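Local coordinates for peptidase, C14 family (Geobacter sulfurreducens PCA, PDB 3BIJ), which is of unproven function but probably acts as a caspase-like cysteine endopeptidase, at residues 4-13 and 44-55; 79-88 and 99-109. All blocks are in the same frame, centred on the assembly; numbering follows the deposited sequence.

Contact 1 of 2, residues 4-13 and 44-55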
loop_
_atom_site.group_PDB
_atom_site.type_symbol
_atom_site.label_atom_id
_atom_site.label_comp_id
_atom_site.label_asym_id
_atom_site.label_seq_id
_atom_site.Cartn_x
_atom_site.Cartn_y
_atom_site.Cartn_z
ATOM N N GLY A 4 -14.040 41.353 -24.939
ATOM C CA GLY A 4 -13.966 40.373 -23.869
ATOM C C GLY A 4 -13.438 40.869 -22.538
ATOM O O GLY A 4 -12.486 41.648 -22.491
ATOM N N ILE A 5 -14.066 40.412 -21.456
ATOM C CA ILE A 5 -13.664 40.783 -20.105
ATOM C C ILE A 5 -13.403 39.510 -19.313
ATOM O O ILE A 5 -14.238 38.611 -19.267
ATOM C CB ILE A 5 -14.759 41.592 -19.366
ATOM C CG1 ILE A 5 -14.957 42.944 -20.040
ATOM C CG2 ILE A 5 -14.382 41.745 -17.894
ATOM C CD1 ILE A 5 -16.086 43.754 -19.459
ATOM N N ALA A 6 -12.242 39.453 -18.681
ATOM C CA ALA A 6 -11.867 38.300 -17.896
ATOM C C ALA A 6 -11.626 38.688 -16.437
ATOM O O ALA A 6 -11.149 39.792 -16.143
ATOM C CB ALA A 6 -10.609 37.665 -18.490
ATOM N N LEU A 7 -11.961 37.766 -15.536
ATOM C CA LEU A 7 -11.779 37.943 -14.096
ATOM C C LEU A 7 -11.044 36.707 -13.556
ATOM O O LEU A 7 -11.628 35.631 -13.449
ATOM C CB LEU A 7 -13.132 38.056 -13.390
ATOM C CG LEU A 7 -13.249 38.982 -12.176
ATOM C CD1 LEU A 7 -14.464 38.563 -11.350
ATOM C CD2 LEU A 7 -12.005 38.939 -11.332
ATOM N N ALA A 8 -9.766 36.863 -13.226
ATOM C CA ALA A 8 -8.973 35.760 -12.710
ATOM C C ALA A 8 -8.917 35.892 -11.196
ATOM O O ALA A 8 -8.441 36.899 -10.671
ATOM C CB ALA A 8 -7.558 35.800 -13.302
ATOM N N LEU A 9 -9.416 34.876 -10.503
ATOM C CA LEU A 9 -9.434 34.870 -9.052
ATOM C C LEU A 9 -8.514 33.789 -8.534
ATOM O O LEU A 9 -8.531 32.659 -9.022
ATOM C CB LEU A 9 -10.842 34.595 -8.538
ATOM C CG LEU A 9 -11.967 35.526 -9.006
ATOM C CD1 LEU A 9 -13.297 35.040 -8.443
ATOM C CD2 LEU A 9 -11.683 36.947 -8.545
ATOM N N GLY A 10 -7.715 34.137 -7.535
ATOM C CA GLY A 10 -6.798 33.182 -6.942
ATOM C C GLY A 10 -6.645 33.473 -5.460
ATOM O O GLY A 10 -6.280 34.585 -5.070
ATOM N N LEU A 11 -6.939 32.482 -4.622
ATOM C CA LEU A 11 -6.823 32.672 -3.183
ATOM C C LEU A 11 -6.052 31.556 -2.528
ATOM O O LEU A 11 -6.585 30.469 -2.329
ATOM C CB LEU A 11 -8.201 32.735 -2.535
ATOM C CG LEU A 11 -9.143 33.793 -3.088
ATOM C CD1 LEU A 11 -10.014 33.189 -4.168
ATOM C CD2 LEU A 11 -9.990 34.330 -1.954
ATOM N N ASN A 12 -4.794 31.792 -2.190
ATOM C CA ASN A 12 -4.077 30.720 -1.530
ATOM C C ASN A 12 -4.014 30.982 -0.026
ATOM O O ASN A 12 -3.083 30.571 0.665
ATOM C CB ASN A 12 -2.695 30.517 -2.143
ATOM C CG ASN A 12 -2.008 31.793 -2.418
ATOM O OD1 ASN A 12 -2.097 32.729 -1.627
ATOM N ND2 ASN A 12 -1.302 31.857 -3.539
ATOM N N ALA A 13 -5.043 31.678 0.455
ATOM C CA ALA A 13 -5.223 31.988 1.865
ATOM C C ALA A 13 -6.534 32.741 2.012
ATOM O O ALA A 13 -7.016 33.352 1.054
ATOM C CB ALA A 13 -4.072 32.834 2.395
ATOM N N GLY A 44 -6.765 38.974 -26.010
ATOM C CA GLY A 44 -7.530 40.188 -26.252
ATOM C C GLY A 44 -8.588 40.471 -25.210
ATOM O O GLY A 44 -9.593 41.119 -25.493
ATOM N N PHE A 45 -8.347 39.988 -23.996
ATOM C CA PHE A 45 -9.261 40.166 -22.876
ATOM C C PHE A 45 -8.859 41.351 -21.999
ATOM O O PHE A 45 -7.675 41.630 -21.826
ATOM C CB PHE A 45 -9.266 38.893 -22.017
ATOM C CG PHE A 45 -10.330 37.898 -22.392
ATOM C CD1 PHE A 45 -11.661 38.123 -22.041
ATOM C CD2 PHE A 45 -10.004 36.732 -23.102
ATOM C CE1 PHE A 45 -12.654 37.212 -22.389
ATOM C CE2 PHE A 45 -10.987 35.813 -23.455
ATOM C CZ PHE A 45 -12.320 36.051 -23.099
ATOM N N ALA A 46 -9.843 42.065 -21.468
ATOM C CA ALA A 46 -9.558 43.154 -20.547
ATOM C C ALA A 46 -9.566 42.411 -19.212
ATOM O O ALA A 46 -10.624 42.237 -18.603
ATOM C CB ALA A 46 -10.676 44.195 -20.580
ATOM N N VAL A 47 -8.398 41.962 -18.770
ATOM C CA VAL A 47 -8.294 41.191 -17.539
ATOM C C VAL A 47 -8.134 41.975 -16.239
ATOM O O VAL A 47 -7.490 43.024 -16.197
ATOM C CB VAL A 47 -7.134 40.164 -17.646
ATOM C CG1 VAL A 47 -5.847 40.880 -17.963
ATOM C CG2 VAL A 47 -6.999 39.379 -16.346
ATOM N N THR A 48 -8.741 41.435 -15.184
ATOM C CA THR A 48 -8.711 41.998 -13.833
ATOM C C THR A 48 -8.355 40.823 -12.927
ATOM O O THR A 48 -9.077 39.828 -12.896
ATOM C CB THR A 48 -10.102 42.510 -13.410
ATOM O OG1 THR A 48 -10.564 43.473 -14.361
ATOM C CG2 THR A 48 -10.050 43.145 -12.032
ATOM N N THR A 49 -7.255 40.932 -12.198
ATOM C CA THR A 49 -6.810 39.864 -11.310
ATOM C C THR A 49 -7.034 40.205 -9.827
ATOM O O THR A 49 -6.717 41.308 -9.373
ATOM C CB THR A 49 -5.298 39.588 -11.521
ATOM O OG1 THR A 49 -5.027 39.482 -12.920
ATOM C CG2 THR A 49 -4.878 38.300 -10.840
ATOM N N LEU A 50 -7.578 39.253 -9.076
ATOM C CA LEU A 50 -7.806 39.439 -7.650
ATOM C C LEU A 50 -7.107 38.316 -6.900
ATOM O O LEU A 50 -7.463 37.145 -7.051
ATOM C CB LEU A 50 -9.303 39.441 -7.339
ATOM C CG LEU A 50 -10.052 40.653 -7.914
ATOM C CD1 LEU A 50 -11.524 40.581 -7.565
ATOM C CD2 LEU A 50 -9.446 41.948 -7.354
HETATM N N MSE A 51 -6.104 38.677 -6.098
HETATM C CA MSE A 51 -5.330 37.697 -5.342
HETATM C C MSE A 51 -5.729 37.705 -3.879
HETATM O O MSE A 51 -5.806 38.758 -3.266
HETATM C CB MSE A 51 -3.834 38.003 -5.444
HETATM C CG MSE A 51 -3.347 38.374 -6.835
HETATM SE SE MSE A 51 -3.031 36.864 -8.012
HETATM C CE MSE A 51 -4.765 36.226 -8.192
ATOM N N THR A 52 -5.963 36.517 -3.331
ATOM C CA THR A 52 -6.369 36.331 -1.941
ATOM C C THR A 52 -7.035 37.550 -1.280
ATOM O O THR A 52 -8.235 37.775 -1.455
ATOM C CB THR A 52 -5.181 35.866 -1.088
ATOM O OG1 THR A 52 -4.238 36.926 -0.973
ATOM C CG2 THR A 52 -4.498 34.682 -1.740
ATOM N N LYS A 53 -6.270 38.340 -0.526
ATOM C CA LYS A 53 -6.826 39.512 0.162
ATOM C C LYS A 53 -7.716 40.363 -0.712
ATOM O O LYS A 53 -8.671 40.964 -0.236
ATOM C CB LYS A 53 -5.709 40.389 0.713
ATOM C CG LYS A 53 -5.080 39.860 1.977
ATOM C CD LYS A 53 -4.291 40.951 2.672
ATOM C CE LYS A 53 -3.865 40.513 4.071
ATOM N NZ LYS A 53 -3.211 41.642 4.805
ATOM N N ALA A 54 -7.387 40.409 -1.996
ATOM C CA ALA A 54 -8.143 41.193 -2.951
ATOM C C ALA A 54 -9.423 40.482 -3.403
ATOM O O ALA A 54 -10.370 41.133 -3.849
ATOM C CB ALA A 54 -7.257 41.518 -4.160
ATOM N N ALA A 55 -9.459 39.156 -3.298
ATOM C CA ALA A 55 -10.640 38.406 -3.730
ATOM C C ALA A 55 -11.707 38.328 -2.652
ATOM O O ALA A 55 -11.946 37.267 -2.082
ATOM C CB ALA A 55 -10.236 37.000 -4.167
#
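The F45 ring turns its edge to the backbone of strand 4-10, with I5 N and I5 CA near its plane and F45 CD1 3.3 Å from G4 C. The CB of A6 also meets F45 CD1, at 3.7 Å. Glycine suits position 4 because a CB there would run into F45 CE1, and the small A6 leaves room for the flat ring. Beyond this end the strands run side by side, 16° from parallel, and seven backbone hydrogen bonds join them from A46 N to T52 N, the last, from T52 N, reaching G10 O at 2.6 Å.

Strand 4-10, helix 29-42 and strand 46-51 form a beta-alpha-beta crossover, the building unit of the central sheet in the caspase fold. The face with A6, A8, V47 and T49 is turned to helix 29-42: V47 packs on A37 and the selenomethionine M51 on A33. Small residues suit strand 4-10 on this side. G10 is the extreme case, since a CB there would sit tightly against M51 CE, whose chain doubles back through bends at chi2 and chi3 to reach it.

On the opposite face I5, L7 and L9 meet helix 57-70, where branched aliphatic chains fill the space between sheet and helix. L9 and L50 lie alongside each other and point the same way, with L9 CD2 at 3.7 Å from L50 CB. L7 crosses L50 obliquely, and its CD2 methyl touches T48 O at 3.4 Å and L50 CD1 at 4.1 Å. Past the strand ends, L11 keeps its CG on the backbone N side (chi1 -56°), and its CD2 meets the A55 methyl, CB, at 3.5 Å after the short 3-10 turn at 53-54.

Contact 2 of 2, residues 79-88 and 99-109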
loop_
_atom_site.group_PDB
_atom_site.type_symbol
_atom_site.label_atom_id
_atom_site.label_comp_id
_atom_site.label_asym_id
_atom_site.label_seq_id
_atom_site.Cartn_x
_atom_site.Cartn_y
_atom_site.Cartn_z
ATOM N N LEU A 79 -14.465 33.861 -16.549
ATOM C CA LEU A 79 -14.265 33.813 -15.103
ATOM C C LEU A 79 -13.472 32.577 -14.724
ATOM O O LEU A 79 -13.910 31.459 -14.973
ATOM C CB LEU A 79 -15.611 33.779 -14.375
ATOM C CG LEU A 79 -15.601 33.557 -12.854
ATOM C CD1 LEU A 79 -14.703 34.577 -12.165
ATOM C CD2 LEU A 79 -17.037 33.684 -12.325
ATOM N N SER A 80 -12.303 32.776 -14.135
ATOM C CA SER A 80 -11.493 31.648 -13.709
ATOM C C SER A 80 -11.348 31.778 -12.203
ATOM O O SER A 80 -11.291 32.892 -11.684
ATOM C CB SER A 80 -10.115 31.658 -14.375
ATOM O OG SER A 80 -9.354 32.767 -13.949
ATOM N N TYR A 81 -11.301 30.647 -11.505
ATOM C CA TYR A 81 -11.190 30.660 -10.056
ATOM C C TYR A 81 -10.382 29.512 -9.488
ATOM O O TYR A 81 -10.603 28.346 -9.820
ATOM C CB TYR A 81 -12.590 30.637 -9.414
ATOM C CG TYR A 81 -12.611 30.379 -7.912
ATOM C CD1 TYR A 81 -12.751 29.085 -7.393
ATOM C CD2 TYR A 81 -12.465 31.429 -7.009
ATOM C CE1 TYR A 81 -12.743 28.854 -6.010
ATOM C CE2 TYR A 81 -12.449 31.213 -5.632
ATOM C CZ TYR A 81 -12.586 29.926 -5.136
ATOM O OH TYR A 81 -12.558 29.714 -3.774
ATOM N N SER A 82 -9.432 29.857 -8.633
ATOM C CA SER A 82 -8.634 28.861 -7.957
ATOM C C SER A 82 -8.677 29.219 -6.489
ATOM O O SER A 82 -8.222 30.285 -6.071
ATOM C CB SER A 82 -7.201 28.829 -8.486
ATOM O OG SER A 82 -7.160 28.144 -9.721
ATOM N N GLY A 83 -9.278 28.325 -5.718
ATOM C CA GLY A 83 -9.401 28.532 -4.289
ATOM C C GLY A 83 -10.115 27.336 -3.704
ATOM O O GLY A 83 -10.297 26.329 -4.384
ATOM N N HIS A 84 -10.522 27.449 -2.446
ATOM C CA HIS A 84 -11.220 26.371 -1.773
ATOM C C HIS A 84 -12.695 26.407 -2.096
ATOM O O HIS A 84 -13.249 27.468 -2.378
ATOM C CB HIS A 84 -11.081 26.490 -0.255
ATOM C CG HIS A 84 -9.822 25.901 0.291
ATOM N ND1 HIS A 84 -8.784 26.673 0.764
ATOM C CD2 HIS A 84 -9.431 24.613 0.424
ATOM C CE1 HIS A 84 -7.803 25.884 1.168
ATOM N NE2 HIS A 84 -8.171 24.630 0.970
ATOM N N GLY A 85 -13.323 25.239 -2.036
ATOM C CA GLY A 85 -14.744 25.148 -2.278
ATOM C C GLY A 85 -15.365 24.961 -0.911
ATOM O O GLY A 85 -14.909 24.121 -0.142
ATOM N N GLY A 86 -16.390 25.734 -0.584
ATOM C CA GLY A 86 -16.987 25.592 0.731
ATOM C C GLY A 86 -18.383 25.011 0.744
ATOM O O GLY A 86 -18.966 24.715 -0.293
ATOM N N GLN A 87 -18.914 24.830 1.944
ATOM C CA GLN A 87 -20.256 24.309 2.111
ATOM C C GLN A 87 -20.834 24.972 3.348
ATOM O O GLN A 87 -20.162 25.100 4.374
ATOM C CB GLN A 87 -20.235 22.787 2.289
ATOM C CG GLN A 87 -19.646 22.055 1.105
ATOM C CD GLN A 87 -19.847 20.544 1.160
ATOM O OE1 GLN A 87 -19.712 19.915 2.220
ATOM N NE2 GLN A 87 -20.150 19.953 0.005
ATOM N N VAL A 88 -22.072 25.428 3.232
ATOM C CA VAL A 88 -22.752 26.055 4.346
ATOM C C VAL A 88 -24.011 25.218 4.561
ATOM O O VAL A 88 -24.671 24.826 3.612
ATOM C CB VAL A 88 -23.083 27.540 4.038
ATOM C CG1 VAL A 88 -23.918 27.645 2.770
ATOM C CG2 VAL A 88 -23.801 28.155 5.205
ATOM N N VAL A 99 -26.282 20.461 2.348
ATOM C CA VAL A 99 -25.615 21.751 2.388
ATOM C C VAL A 99 -25.610 22.457 1.036
ATOM O O VAL A 99 -26.094 21.916 0.038
ATOM C CB VAL A 99 -24.155 21.579 2.858
ATOM C CG1 VAL A 99 -24.121 21.134 4.321
ATOM C CG2 VAL A 99 -23.458 20.539 1.988
ATOM N N ASP A 100 -25.070 23.675 1.020
ATOM C CA ASP A 100 -24.961 24.467 -0.203
ATOM C C ASP A 100 -23.484 24.676 -0.527
ATOM O O ASP A 100 -22.701 25.093 0.329
ATOM C CB ASP A 100 -25.629 25.831 -0.041
ATOM C CG ASP A 100 -27.137 25.749 -0.039
ATOM O OD1 ASP A 100 -27.714 25.212 -1.012
ATOM O OD2 ASP A 100 -27.750 26.237 0.929
ATOM N N GLU A 101 -23.102 24.384 -1.762
ATOM C CA GLU A 101 -21.720 24.555 -2.180
ATOM C C GLU A 101 -21.389 26.032 -2.285
ATOM O O GLU A 101 -22.251 26.848 -2.594
ATOM C CB GLU A 101 -21.499 23.853 -3.511
ATOM C CG GLU A 101 -21.689 22.352 -3.401
ATOM C CD GLU A 101 -21.507 21.643 -4.717
ATOM O OE1 GLU A 101 -21.454 20.383 -4.716
ATOM O OE2 GLU A 101 -21.421 22.346 -5.756
ATOM N N THR A 102 -20.137 26.376 -2.013
ATOM C CA THR A 102 -19.717 27.768 -2.045
ATOM C C THR A 102 -18.267 27.899 -2.479
ATOM O O THR A 102 -17.551 26.907 -2.642
ATOM C CB THR A 102 -19.799 28.410 -0.648
ATOM O OG1 THR A 102 -18.737 27.897 0.170
ATOM C CG2 THR A 102 -21.146 28.114 0.006
ATOM N N TRP A 103 -17.851 29.143 -2.682
ATOM C CA TRP A 103 -16.474 29.441 -3.022
ATOM C C TRP A 103 -15.956 30.117 -1.761
ATOM O O TRP A 103 -16.617 31.001 -1.204
ATOM C CB TRP A 103 -16.370 30.402 -4.212
ATOM C CG TRP A 103 -16.351 29.715 -5.552
ATOM C CD1 TRP A 103 -16.387 28.370 -5.786
ATOM C CD2 TRP A 103 -16.285 30.345 -6.835
ATOM N NE1 TRP A 103 -16.347 28.123 -7.131
ATOM C CE2 TRP A 103 -16.287 29.317 -7.802
ATOM C CE3 TRP A 103 -16.225 31.679 -7.262
ATOM C CZ2 TRP A 103 -16.233 29.578 -9.173
ATOM C CZ3 TRP A 103 -16.171 31.938 -8.622
ATOM C CH2 TRP A 103 -16.175 30.885 -9.562
ATOM N N CYS A 104 -14.793 29.693 -1.285
ATOM C CA CYS A 104 -14.265 30.305 -0.081
ATOM C C CYS A 104 -13.444 31.524 -0.417
ATOM O O CYS A 104 -12.242 31.449 -0.694
ATOM C CB CYS A 104 -13.439 29.304 0.709
ATOM S SG CYS A 104 -14.433 27.980 1.327
ATOM N N LEU A 105 -14.114 32.662 -0.415
ATOM C CA LEU A 105 -13.429 33.900 -0.714
ATOM C C LEU A 105 -12.772 34.377 0.578
ATOM O O LEU A 105 -13.074 33.884 1.665
ATOM C CB LEU A 105 -14.414 34.925 -1.305
ATOM C CG LEU A 105 -15.014 34.516 -2.675
ATOM C CD1 LEU A 105 -15.875 35.617 -3.205
ATOM C CD2 LEU A 105 -13.903 34.205 -3.679
ATOM N N PHE A 106 -11.850 35.318 0.461
ATOM C CA PHE A 106 -11.121 35.806 1.624
ATOM C C PHE A 106 -12.059 36.370 2.668
ATOM O O PHE A 106 -11.961 36.065 3.858
ATOM C CB PHE A 106 -10.114 36.866 1.172
ATOM C CG PHE A 106 -9.107 37.238 2.220
ATOM C CD1 PHE A 106 -9.409 38.203 3.178
ATOM C CD2 PHE A 106 -7.857 36.619 2.253
ATOM C CE1 PHE A 106 -8.489 38.544 4.148
ATOM C CE2 PHE A 106 -6.926 36.954 3.224
ATOM C CZ PHE A 106 -7.240 37.918 4.174
ATOM N N ASP A 107 -12.983 37.185 2.190
ATOM C CA ASP A 107 -13.986 37.845 3.017
ATOM C C ASP A 107 -14.938 36.853 3.715
ATOM O O ASP A 107 -15.308 37.033 4.878
ATOM C CB ASP A 107 -14.780 38.789 2.108
ATOM C CG ASP A 107 -15.247 40.010 2.817
ATOM O OD1 ASP A 107 -14.667 40.308 3.894
ATOM O OD2 ASP A 107 -16.181 40.678 2.294
ATOM N N GLY A 108 -15.339 35.821 2.975
ATOM C CA GLY A 108 -16.258 34.823 3.475
ATOM C C GLY A 108 -16.666 33.934 2.307
ATOM O O GLY A 108 -16.024 33.953 1.250
ATOM N N GLU A 109 -17.740 33.167 2.464
ATOM C CA GLU A 109 -18.162 32.270 1.390
ATOM C C GLU A 109 -19.202 32.864 0.458
ATOM O O GLU A 109 -20.099 33.583 0.881
ATOM C CB GLU A 109 -18.699 30.958 1.971
ATOM C CG GLU A 109 -17.702 30.254 2.858
ATOM C CD GLU A 109 -18.286 29.064 3.556
ATOM O OE1 GLU A 109 -18.643 28.090 2.865
ATOM O OE2 GLU A 109 -18.391 29.103 4.797
HETATM O O HOH W 1 -10.324 29.803 -0.921
#
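Y81 swings its ring away from its own backbone N (chi1 169°) while W103 sets its CG opposite the carbonyl carbon (chi1 -88°), and the two flat groups meet face to face. The phenol and the indole five-membered ring are 6° from parallel, with centroids 3.9 Å apart, and Y81 CB lies over the six-membered ring. L79 CD2 reaches the indole edge. With only an alanine methyl in the indole's place, this face of the Y81 ring would lose its stack, and a gap is likely to open beside L79.

The 85-88 and 99-104 strands form an antiparallel hairpin, in which glycine suits G86, since a CB built there would clash with T102 OG1, E109 OE1 and C104 SG. T102 OG1 donates to the anti lone pair of E109 OE1 at 2.7 Å. H84 lies in the SGHGG run of 82-86, consistent with the histidine motif of caspase relatives. Its carbonyl O accepts Y81 OH at 2.7 Å and C104 N at 2.9 Å from opposite faces of its plane, and a water links H84 N to C104 O. With two donors on its O and a water on its N, the H84 backbone is probably restrained from shifting.

Overall arrangement
From the N terminus the chain runs along strand 4-10, passes along helix 29-42 and returns on strand 46-51, where contact 1 closes this first loop. Helix 57-70 then leads to strand 76-89, and contact 2 closes a much shorter loop, the hairpin with strand 99-104. The two contacts follow in series, neither nested nor crossed, and their centres are about 15 Å apart. Strand 4-10 stands between strands 46-51 and 76-89, so both contacts belong to one sheet: L9 O and L11 N probably bond to S82 N and S82 O. Contact 1 builds one border of the parallel core, while in contact 2 the far end of strand 76-89 pairs with strand 99-104 beyond it.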